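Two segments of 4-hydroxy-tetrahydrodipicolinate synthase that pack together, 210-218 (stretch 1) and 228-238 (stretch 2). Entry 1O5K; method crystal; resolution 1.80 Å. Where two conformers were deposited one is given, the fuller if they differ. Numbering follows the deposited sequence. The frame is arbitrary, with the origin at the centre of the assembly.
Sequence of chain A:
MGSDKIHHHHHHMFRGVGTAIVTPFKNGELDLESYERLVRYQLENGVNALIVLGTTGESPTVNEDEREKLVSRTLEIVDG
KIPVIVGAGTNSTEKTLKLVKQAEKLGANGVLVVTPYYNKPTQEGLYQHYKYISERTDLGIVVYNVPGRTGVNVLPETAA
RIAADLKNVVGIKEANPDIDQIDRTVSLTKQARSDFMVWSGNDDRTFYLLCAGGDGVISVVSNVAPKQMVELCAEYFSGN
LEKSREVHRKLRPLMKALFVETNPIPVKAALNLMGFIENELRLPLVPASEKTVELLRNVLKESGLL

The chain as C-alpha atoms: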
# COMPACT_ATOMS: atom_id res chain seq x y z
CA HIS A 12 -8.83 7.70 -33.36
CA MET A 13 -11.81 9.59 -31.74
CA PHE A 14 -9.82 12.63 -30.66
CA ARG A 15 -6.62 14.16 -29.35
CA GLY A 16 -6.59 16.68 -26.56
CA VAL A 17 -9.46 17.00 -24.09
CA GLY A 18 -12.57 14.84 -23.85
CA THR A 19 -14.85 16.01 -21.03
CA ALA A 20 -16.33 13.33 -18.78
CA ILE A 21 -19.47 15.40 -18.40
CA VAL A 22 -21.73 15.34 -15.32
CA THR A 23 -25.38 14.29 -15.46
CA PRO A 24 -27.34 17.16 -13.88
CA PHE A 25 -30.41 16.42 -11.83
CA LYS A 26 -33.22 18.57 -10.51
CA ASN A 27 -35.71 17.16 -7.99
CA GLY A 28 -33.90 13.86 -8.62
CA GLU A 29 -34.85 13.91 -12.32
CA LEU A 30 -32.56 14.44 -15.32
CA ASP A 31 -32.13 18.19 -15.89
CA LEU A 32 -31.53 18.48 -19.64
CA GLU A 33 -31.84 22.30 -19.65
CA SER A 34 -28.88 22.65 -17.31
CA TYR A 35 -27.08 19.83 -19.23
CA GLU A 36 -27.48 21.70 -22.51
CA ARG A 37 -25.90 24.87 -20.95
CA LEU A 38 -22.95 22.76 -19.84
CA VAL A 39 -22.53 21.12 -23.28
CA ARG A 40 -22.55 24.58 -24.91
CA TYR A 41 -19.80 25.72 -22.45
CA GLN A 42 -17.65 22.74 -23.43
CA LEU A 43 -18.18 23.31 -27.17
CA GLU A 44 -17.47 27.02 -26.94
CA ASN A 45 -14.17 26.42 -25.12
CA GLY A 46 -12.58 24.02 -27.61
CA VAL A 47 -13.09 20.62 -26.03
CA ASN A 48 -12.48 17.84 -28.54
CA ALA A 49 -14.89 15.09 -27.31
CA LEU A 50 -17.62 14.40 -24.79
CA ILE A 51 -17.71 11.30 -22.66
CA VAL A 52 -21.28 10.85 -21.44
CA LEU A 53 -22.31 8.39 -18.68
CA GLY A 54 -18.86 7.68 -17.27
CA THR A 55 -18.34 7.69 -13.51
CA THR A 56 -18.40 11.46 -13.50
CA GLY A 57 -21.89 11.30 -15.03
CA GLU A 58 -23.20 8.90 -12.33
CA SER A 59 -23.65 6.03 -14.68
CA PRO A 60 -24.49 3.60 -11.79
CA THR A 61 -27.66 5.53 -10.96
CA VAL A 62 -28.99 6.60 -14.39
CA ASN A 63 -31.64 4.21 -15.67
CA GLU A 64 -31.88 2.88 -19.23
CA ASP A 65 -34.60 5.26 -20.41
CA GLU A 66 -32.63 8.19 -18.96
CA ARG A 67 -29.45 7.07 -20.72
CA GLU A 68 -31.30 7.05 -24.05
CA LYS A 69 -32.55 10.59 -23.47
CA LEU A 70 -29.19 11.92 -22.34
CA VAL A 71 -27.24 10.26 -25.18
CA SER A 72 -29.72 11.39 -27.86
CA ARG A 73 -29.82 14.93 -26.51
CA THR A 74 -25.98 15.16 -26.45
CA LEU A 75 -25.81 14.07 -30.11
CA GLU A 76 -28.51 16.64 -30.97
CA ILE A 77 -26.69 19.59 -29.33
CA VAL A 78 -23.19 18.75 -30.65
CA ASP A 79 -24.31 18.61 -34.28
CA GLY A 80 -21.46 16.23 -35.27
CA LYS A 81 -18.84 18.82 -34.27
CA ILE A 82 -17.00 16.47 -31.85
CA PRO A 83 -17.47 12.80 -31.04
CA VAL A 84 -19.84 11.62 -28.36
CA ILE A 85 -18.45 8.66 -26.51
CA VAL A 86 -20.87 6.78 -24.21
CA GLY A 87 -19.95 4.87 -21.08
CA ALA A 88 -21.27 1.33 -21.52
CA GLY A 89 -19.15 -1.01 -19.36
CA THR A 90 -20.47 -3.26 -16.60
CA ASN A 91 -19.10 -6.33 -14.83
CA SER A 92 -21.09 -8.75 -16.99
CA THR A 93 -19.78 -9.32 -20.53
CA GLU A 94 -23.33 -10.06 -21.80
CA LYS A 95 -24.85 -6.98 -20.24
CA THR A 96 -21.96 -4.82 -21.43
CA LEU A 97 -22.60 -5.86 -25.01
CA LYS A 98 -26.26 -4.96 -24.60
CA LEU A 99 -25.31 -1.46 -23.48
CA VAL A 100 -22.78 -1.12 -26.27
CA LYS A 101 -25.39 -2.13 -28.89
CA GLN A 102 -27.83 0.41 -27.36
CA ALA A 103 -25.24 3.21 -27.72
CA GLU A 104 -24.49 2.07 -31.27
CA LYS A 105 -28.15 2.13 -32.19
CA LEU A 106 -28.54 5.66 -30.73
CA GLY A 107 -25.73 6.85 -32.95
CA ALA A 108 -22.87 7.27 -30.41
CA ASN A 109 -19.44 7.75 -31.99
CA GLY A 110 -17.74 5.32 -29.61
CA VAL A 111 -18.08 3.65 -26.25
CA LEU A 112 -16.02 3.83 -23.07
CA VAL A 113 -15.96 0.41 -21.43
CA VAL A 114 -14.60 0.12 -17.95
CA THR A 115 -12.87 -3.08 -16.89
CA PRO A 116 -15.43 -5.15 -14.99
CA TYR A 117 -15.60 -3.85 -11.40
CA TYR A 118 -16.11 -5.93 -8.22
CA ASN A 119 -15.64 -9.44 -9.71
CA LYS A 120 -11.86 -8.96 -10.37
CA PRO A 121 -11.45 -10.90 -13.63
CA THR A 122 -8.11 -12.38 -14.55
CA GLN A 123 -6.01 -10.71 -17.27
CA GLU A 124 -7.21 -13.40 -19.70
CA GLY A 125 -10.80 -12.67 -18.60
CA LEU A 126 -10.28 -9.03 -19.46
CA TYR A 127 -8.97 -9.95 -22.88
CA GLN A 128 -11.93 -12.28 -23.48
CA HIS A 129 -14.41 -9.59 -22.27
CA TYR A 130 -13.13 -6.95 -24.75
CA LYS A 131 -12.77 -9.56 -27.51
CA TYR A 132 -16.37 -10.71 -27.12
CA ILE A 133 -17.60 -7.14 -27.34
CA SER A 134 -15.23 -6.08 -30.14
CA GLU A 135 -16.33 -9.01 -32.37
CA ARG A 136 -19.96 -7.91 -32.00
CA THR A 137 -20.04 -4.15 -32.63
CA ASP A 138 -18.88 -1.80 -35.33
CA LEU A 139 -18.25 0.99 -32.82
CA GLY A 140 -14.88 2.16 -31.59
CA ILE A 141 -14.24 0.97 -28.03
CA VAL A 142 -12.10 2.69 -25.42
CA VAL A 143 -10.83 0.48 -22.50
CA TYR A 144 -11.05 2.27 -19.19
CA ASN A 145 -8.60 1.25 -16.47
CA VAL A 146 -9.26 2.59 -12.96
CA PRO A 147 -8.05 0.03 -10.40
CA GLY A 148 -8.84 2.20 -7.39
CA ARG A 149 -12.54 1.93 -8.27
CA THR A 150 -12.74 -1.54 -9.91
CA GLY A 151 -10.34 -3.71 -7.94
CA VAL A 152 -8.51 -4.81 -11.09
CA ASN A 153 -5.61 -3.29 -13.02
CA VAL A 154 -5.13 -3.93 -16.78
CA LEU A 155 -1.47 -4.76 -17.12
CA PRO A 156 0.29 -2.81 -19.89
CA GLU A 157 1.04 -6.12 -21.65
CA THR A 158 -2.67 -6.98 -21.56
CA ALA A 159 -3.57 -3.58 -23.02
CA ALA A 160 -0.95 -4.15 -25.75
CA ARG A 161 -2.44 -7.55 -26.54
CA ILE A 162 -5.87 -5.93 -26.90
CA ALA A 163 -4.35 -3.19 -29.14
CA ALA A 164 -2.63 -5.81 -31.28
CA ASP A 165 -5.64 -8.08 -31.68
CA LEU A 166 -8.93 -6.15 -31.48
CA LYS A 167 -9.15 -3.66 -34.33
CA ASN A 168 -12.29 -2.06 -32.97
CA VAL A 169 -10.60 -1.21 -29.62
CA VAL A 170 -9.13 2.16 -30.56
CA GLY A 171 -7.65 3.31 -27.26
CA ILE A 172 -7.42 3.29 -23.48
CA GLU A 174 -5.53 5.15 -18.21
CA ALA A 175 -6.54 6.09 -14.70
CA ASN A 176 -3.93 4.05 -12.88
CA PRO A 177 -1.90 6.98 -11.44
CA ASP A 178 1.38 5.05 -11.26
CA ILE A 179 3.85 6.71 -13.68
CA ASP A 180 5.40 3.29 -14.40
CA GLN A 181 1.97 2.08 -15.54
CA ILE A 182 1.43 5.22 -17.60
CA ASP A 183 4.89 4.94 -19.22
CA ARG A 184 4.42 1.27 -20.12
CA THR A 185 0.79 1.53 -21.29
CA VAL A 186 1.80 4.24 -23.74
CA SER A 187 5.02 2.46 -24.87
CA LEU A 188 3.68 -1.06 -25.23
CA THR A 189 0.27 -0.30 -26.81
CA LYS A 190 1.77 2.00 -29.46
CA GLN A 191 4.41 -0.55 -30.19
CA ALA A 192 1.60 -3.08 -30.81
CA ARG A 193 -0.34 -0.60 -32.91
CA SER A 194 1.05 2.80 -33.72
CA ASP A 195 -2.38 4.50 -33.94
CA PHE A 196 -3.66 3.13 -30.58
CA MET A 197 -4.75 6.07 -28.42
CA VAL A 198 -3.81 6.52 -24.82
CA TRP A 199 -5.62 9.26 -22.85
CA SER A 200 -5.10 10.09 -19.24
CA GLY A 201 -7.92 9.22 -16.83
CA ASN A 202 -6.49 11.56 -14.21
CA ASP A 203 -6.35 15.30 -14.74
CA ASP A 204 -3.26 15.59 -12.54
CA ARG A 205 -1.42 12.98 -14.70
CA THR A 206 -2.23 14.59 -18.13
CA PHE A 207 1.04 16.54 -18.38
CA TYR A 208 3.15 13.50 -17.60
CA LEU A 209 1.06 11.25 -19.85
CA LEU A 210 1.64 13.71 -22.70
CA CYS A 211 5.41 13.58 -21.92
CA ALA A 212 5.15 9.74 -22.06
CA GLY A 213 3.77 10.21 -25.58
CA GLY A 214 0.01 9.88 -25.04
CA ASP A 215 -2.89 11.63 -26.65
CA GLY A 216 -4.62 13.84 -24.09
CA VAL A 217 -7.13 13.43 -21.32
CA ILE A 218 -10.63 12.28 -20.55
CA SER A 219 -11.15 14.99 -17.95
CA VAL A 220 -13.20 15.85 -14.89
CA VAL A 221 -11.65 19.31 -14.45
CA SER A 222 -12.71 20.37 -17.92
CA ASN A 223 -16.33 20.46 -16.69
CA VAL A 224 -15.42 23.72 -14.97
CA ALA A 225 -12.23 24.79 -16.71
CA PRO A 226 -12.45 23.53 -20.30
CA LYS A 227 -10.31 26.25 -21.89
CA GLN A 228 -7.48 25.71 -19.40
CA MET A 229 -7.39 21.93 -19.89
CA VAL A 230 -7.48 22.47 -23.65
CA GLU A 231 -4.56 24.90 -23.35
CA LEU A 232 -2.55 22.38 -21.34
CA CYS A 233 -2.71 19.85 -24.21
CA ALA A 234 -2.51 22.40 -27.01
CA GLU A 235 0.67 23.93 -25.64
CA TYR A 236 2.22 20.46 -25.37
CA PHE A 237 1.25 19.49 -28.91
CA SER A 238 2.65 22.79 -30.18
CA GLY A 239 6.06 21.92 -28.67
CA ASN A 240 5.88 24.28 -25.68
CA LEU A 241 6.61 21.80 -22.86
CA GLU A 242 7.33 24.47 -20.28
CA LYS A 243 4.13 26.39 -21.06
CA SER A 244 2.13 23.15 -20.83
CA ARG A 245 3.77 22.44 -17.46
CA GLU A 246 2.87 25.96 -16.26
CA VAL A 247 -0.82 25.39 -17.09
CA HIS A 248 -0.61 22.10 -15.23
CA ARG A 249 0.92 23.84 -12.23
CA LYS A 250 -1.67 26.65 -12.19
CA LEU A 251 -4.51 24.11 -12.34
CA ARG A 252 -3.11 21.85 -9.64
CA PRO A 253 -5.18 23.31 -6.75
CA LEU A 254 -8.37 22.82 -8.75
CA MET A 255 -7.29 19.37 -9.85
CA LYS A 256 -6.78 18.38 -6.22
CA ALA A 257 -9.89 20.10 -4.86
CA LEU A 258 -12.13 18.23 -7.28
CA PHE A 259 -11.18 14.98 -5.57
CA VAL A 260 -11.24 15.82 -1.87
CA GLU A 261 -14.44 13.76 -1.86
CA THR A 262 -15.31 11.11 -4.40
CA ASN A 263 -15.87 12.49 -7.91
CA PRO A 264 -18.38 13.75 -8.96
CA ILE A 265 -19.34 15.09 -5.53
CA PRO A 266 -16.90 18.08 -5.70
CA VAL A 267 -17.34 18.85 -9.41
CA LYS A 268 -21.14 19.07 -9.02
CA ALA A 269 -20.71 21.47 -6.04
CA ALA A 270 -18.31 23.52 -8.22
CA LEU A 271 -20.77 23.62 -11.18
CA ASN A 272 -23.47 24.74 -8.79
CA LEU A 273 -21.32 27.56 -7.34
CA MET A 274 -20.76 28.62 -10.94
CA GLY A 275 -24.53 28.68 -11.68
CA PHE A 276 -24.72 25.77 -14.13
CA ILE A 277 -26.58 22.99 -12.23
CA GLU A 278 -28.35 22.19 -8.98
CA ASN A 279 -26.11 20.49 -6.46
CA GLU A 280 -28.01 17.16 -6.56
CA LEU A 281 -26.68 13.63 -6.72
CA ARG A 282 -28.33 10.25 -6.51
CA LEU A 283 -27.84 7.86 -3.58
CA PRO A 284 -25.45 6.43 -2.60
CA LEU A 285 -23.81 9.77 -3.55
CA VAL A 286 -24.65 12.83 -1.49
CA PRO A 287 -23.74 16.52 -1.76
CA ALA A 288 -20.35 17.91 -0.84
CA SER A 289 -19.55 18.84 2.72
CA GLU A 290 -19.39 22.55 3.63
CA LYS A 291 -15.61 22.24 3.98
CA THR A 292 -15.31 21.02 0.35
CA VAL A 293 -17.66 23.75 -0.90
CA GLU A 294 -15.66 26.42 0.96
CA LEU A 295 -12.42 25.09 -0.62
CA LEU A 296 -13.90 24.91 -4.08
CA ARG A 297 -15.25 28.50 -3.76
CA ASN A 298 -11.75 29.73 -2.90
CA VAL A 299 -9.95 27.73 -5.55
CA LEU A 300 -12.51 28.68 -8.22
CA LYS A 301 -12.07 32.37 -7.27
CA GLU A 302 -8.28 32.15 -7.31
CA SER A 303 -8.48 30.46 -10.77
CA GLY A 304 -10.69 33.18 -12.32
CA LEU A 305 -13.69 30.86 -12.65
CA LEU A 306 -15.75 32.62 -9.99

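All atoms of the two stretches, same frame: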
# COMPACT_ATOMS: atom_id res chain seq x y z
N LEU A 210 1.17 13.11 -21.45
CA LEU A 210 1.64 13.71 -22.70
C LEU A 210 3.14 13.49 -22.91
O LEU A 210 3.57 13.11 -24.00
CB LEU A 210 1.27 15.22 -22.75
CG LEU A 210 -0.26 15.45 -22.83
CD1 LEU A 210 -0.57 16.86 -22.54
CD2 LEU A 210 -0.77 15.06 -24.25
N CYS A 211 3.95 13.73 -21.87
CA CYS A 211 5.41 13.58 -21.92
C CYS A 211 5.77 12.13 -22.24
O CYS A 211 6.77 11.89 -22.95
CB CYS A 211 6.07 14.01 -20.59
SG CYS A 211 6.03 15.79 -20.32
N ALA A 212 4.94 11.18 -21.77
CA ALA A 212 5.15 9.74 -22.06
C ALA A 212 4.86 9.39 -23.53
O ALA A 212 5.21 8.30 -24.00
CB ALA A 212 4.23 8.91 -21.15
N GLY A 213 4.15 10.29 -24.18
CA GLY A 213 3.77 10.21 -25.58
C GLY A 213 2.32 9.87 -25.88
O GLY A 213 2.01 9.41 -26.98
N GLY A 214 1.43 10.12 -24.90
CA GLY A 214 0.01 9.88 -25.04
C GLY A 214 -0.71 11.01 -25.74
O GLY A 214 -0.09 11.95 -26.27
N ASP A 215 -2.03 10.90 -25.74
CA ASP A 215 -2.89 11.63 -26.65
C ASP A 215 -3.85 12.68 -26.05
O ASP A 215 -4.61 13.31 -26.77
CB ASP A 215 -3.66 10.64 -27.52
CG ASP A 215 -2.72 9.80 -28.30
OD1 ASP A 215 -2.52 8.63 -27.94
OD2 ASP A 215 -2.02 10.30 -29.18
N GLY A 216 -3.76 12.91 -24.74
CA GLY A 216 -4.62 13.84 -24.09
C GLY A 216 -5.23 13.29 -22.83
O GLY A 216 -4.60 12.53 -22.09
N VAL A 217 -6.46 13.69 -22.58
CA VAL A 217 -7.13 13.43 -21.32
C VAL A 217 -8.63 13.33 -21.45
O VAL A 217 -9.24 14.05 -22.23
CB VAL A 217 -6.79 14.48 -20.23
CG1 VAL A 217 -7.13 15.91 -20.72
CG2 VAL A 217 -7.46 14.19 -18.86
N ILE A 218 -9.20 12.35 -20.75
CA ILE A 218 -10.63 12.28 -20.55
C ILE A 218 -10.83 12.83 -19.12
O ILE A 218 -10.46 12.18 -18.12
CB ILE A 218 -11.21 10.90 -20.78
CG1 ILE A 218 -11.09 10.53 -22.28
CG2 ILE A 218 -12.70 10.91 -20.31
CD1 ILE A 218 -11.37 9.04 -22.61
N GLN A 228 -8.79 25.93 -20.05
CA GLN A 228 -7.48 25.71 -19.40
C GLN A 228 -6.97 24.31 -19.65
O GLN A 228 -5.77 24.11 -19.99
CB GLN A 228 -7.57 26.04 -17.90
CG GLN A 228 -7.84 27.50 -17.63
CD GLN A 228 -9.25 28.00 -17.99
OE1 GLN A 228 -10.26 27.29 -17.84
NE2 GLN A 228 -9.31 29.26 -18.45
N MET A 229 -7.84 23.30 -19.54
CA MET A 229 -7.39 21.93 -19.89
C MET A 229 -7.05 21.79 -21.37
O MET A 229 -6.08 21.12 -21.75
CB MET A 229 -8.46 20.90 -19.52
CG MET A 229 -8.62 20.71 -18.07
SD MET A 229 -7.08 20.08 -17.23
CE MET A 229 -6.84 18.47 -17.82
N VAL A 230 -7.79 22.48 -22.22
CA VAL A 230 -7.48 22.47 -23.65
C VAL A 230 -6.13 23.08 -23.90
O VAL A 230 -5.37 22.57 -24.69
CB VAL A 230 -8.59 23.21 -24.45
CG1 VAL A 230 -8.18 23.51 -25.88
CG2 VAL A 230 -9.83 22.38 -24.46
N GLU A 231 -5.85 24.22 -23.25
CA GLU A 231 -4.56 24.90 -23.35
C GLU A 231 -3.40 24.03 -22.88
O GLU A 231 -2.35 24.09 -23.47
CB GLU A 231 -4.61 26.20 -22.54
CG GLU A 231 -3.32 26.99 -22.43
CD GLU A 231 -3.43 28.22 -21.50
OE1 GLU A 231 -2.59 29.15 -21.67
OE2 GLU A 231 -4.31 28.24 -20.58
N LEU A 232 -3.59 23.27 -21.83
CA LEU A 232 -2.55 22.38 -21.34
C LEU A 232 -2.11 21.44 -22.45
O LEU A 232 -0.92 21.29 -22.69
CB LEU A 232 -3.01 21.63 -20.09
CG LEU A 232 -2.04 20.73 -19.31
CD1 LEU A 232 -2.59 20.42 -17.94
CD2 LEU A 232 -1.75 19.43 -20.05
N CYS A 233 -3.06 20.79 -23.13
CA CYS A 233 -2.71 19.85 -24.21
C CYS A 233 -2.18 20.59 -25.43
O CYS A 233 -1.15 20.22 -25.99
CB CYS A 233 -3.90 18.98 -24.59
SG CYS A 233 -4.56 18.00 -23.20
N ALA A 234 -2.86 21.66 -25.82
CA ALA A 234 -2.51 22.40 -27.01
C ALA A 234 -1.08 22.94 -26.96
O ALA A 234 -0.32 22.85 -27.96
CB ALA A 234 -3.50 23.54 -27.23
N GLU A 235 -0.69 23.48 -25.81
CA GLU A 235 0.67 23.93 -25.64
C GLU A 235 1.67 22.78 -25.79
O GLU A 235 2.74 22.95 -26.40
CB GLU A 235 0.85 24.64 -24.30
CG GLU A 235 0.18 25.99 -24.20
CD GLU A 235 0.88 27.07 -25.00
OE1 GLU A 235 1.87 26.79 -25.72
OE2 GLU A 235 0.44 28.22 -24.93
N TYR A 236 1.32 21.60 -25.28
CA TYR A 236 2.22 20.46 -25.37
C TYR A 236 2.38 20.07 -26.84
O TYR A 236 3.49 19.93 -27.34
CB TYR A 236 1.73 19.25 -24.55
CG TYR A 236 2.72 18.13 -24.58
CD1 TYR A 236 3.74 18.07 -23.65
CD2 TYR A 236 2.76 17.25 -25.64
CE1 TYR A 236 4.69 17.06 -23.71
CE2 TYR A 236 3.72 16.27 -25.72
CZ TYR A 236 4.69 16.19 -24.77
OH TYR A 236 5.67 15.24 -24.90
N PHE A 237 1.26 19.88 -27.49
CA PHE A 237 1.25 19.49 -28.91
C PHE A 237 1.96 20.48 -29.81
O PHE A 237 2.49 20.10 -30.85
CB PHE A 237 -0.18 19.29 -29.36
CG PHE A 237 -0.90 18.11 -28.71
CD1 PHE A 237 -2.27 18.16 -28.48
CD2 PHE A 237 -0.23 16.94 -28.39
CE1 PHE A 237 -2.94 17.09 -27.92
CE2 PHE A 237 -0.91 15.86 -27.83
CZ PHE A 237 -2.24 15.94 -27.61
N SER A 238 1.98 21.75 -29.42
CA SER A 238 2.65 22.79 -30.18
C SER A 238 4.16 22.83 -29.93
O SER A 238 4.87 23.61 -30.55
CB SER A 238 2.01 24.14 -29.85
OG SER A 238 0.67 24.18 -30.32

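Helices commonly pack by offering one bulky side chain to a hollow on a neighbouring surface, and this contact in 4-hydroxy-tetrahydrodipicolinate synthase is a compact example. The knob is Leu210, near the end of one helix; the hole is framed by Leu232, Cys233, Tyr236 and Phe237 on another. The branches of Leu210 divide the hollow between them: Leu210 CD1 lies 3.8 Å from Leu232 CD2 and 4.2 Å from Cys233 SG, while Leu210 CD2 reaches to 3.7 Å from Phe237 CE2. The base of the knob is fitted just as closely, for Leu210 CB sits almost squarely over one face of the Tyr236 ring, 3.7 Å from Tyr236 CG, in a CH-pi contact. Cys211 SG approaches the same ring obliquely, 3.9 Å from Tyr236 CE1.

Beyond the knob, the chain turns at Gly213, whose positive phi belongs to a Schellman motif, and enters a strand running roughly antiparallel to the second helix. Here the fit is shallower. The edge of the Phe237 ring meets backbone, with CZ 3.6 Å from Asp215 O. Gly216 CA lies 4.3 Å from Cys233 SG; it is the backbone angles of Gly216, at which a CB would jam against the carbonyl O of Asp215, that call for glycine, and not the packing against Cys233. Val217 then supplies a smaller bump, its CG1 lying 3.9 Å from Met229 CE and 4.1 Å from Cys233 SG, so that Cys233 touches both bumps.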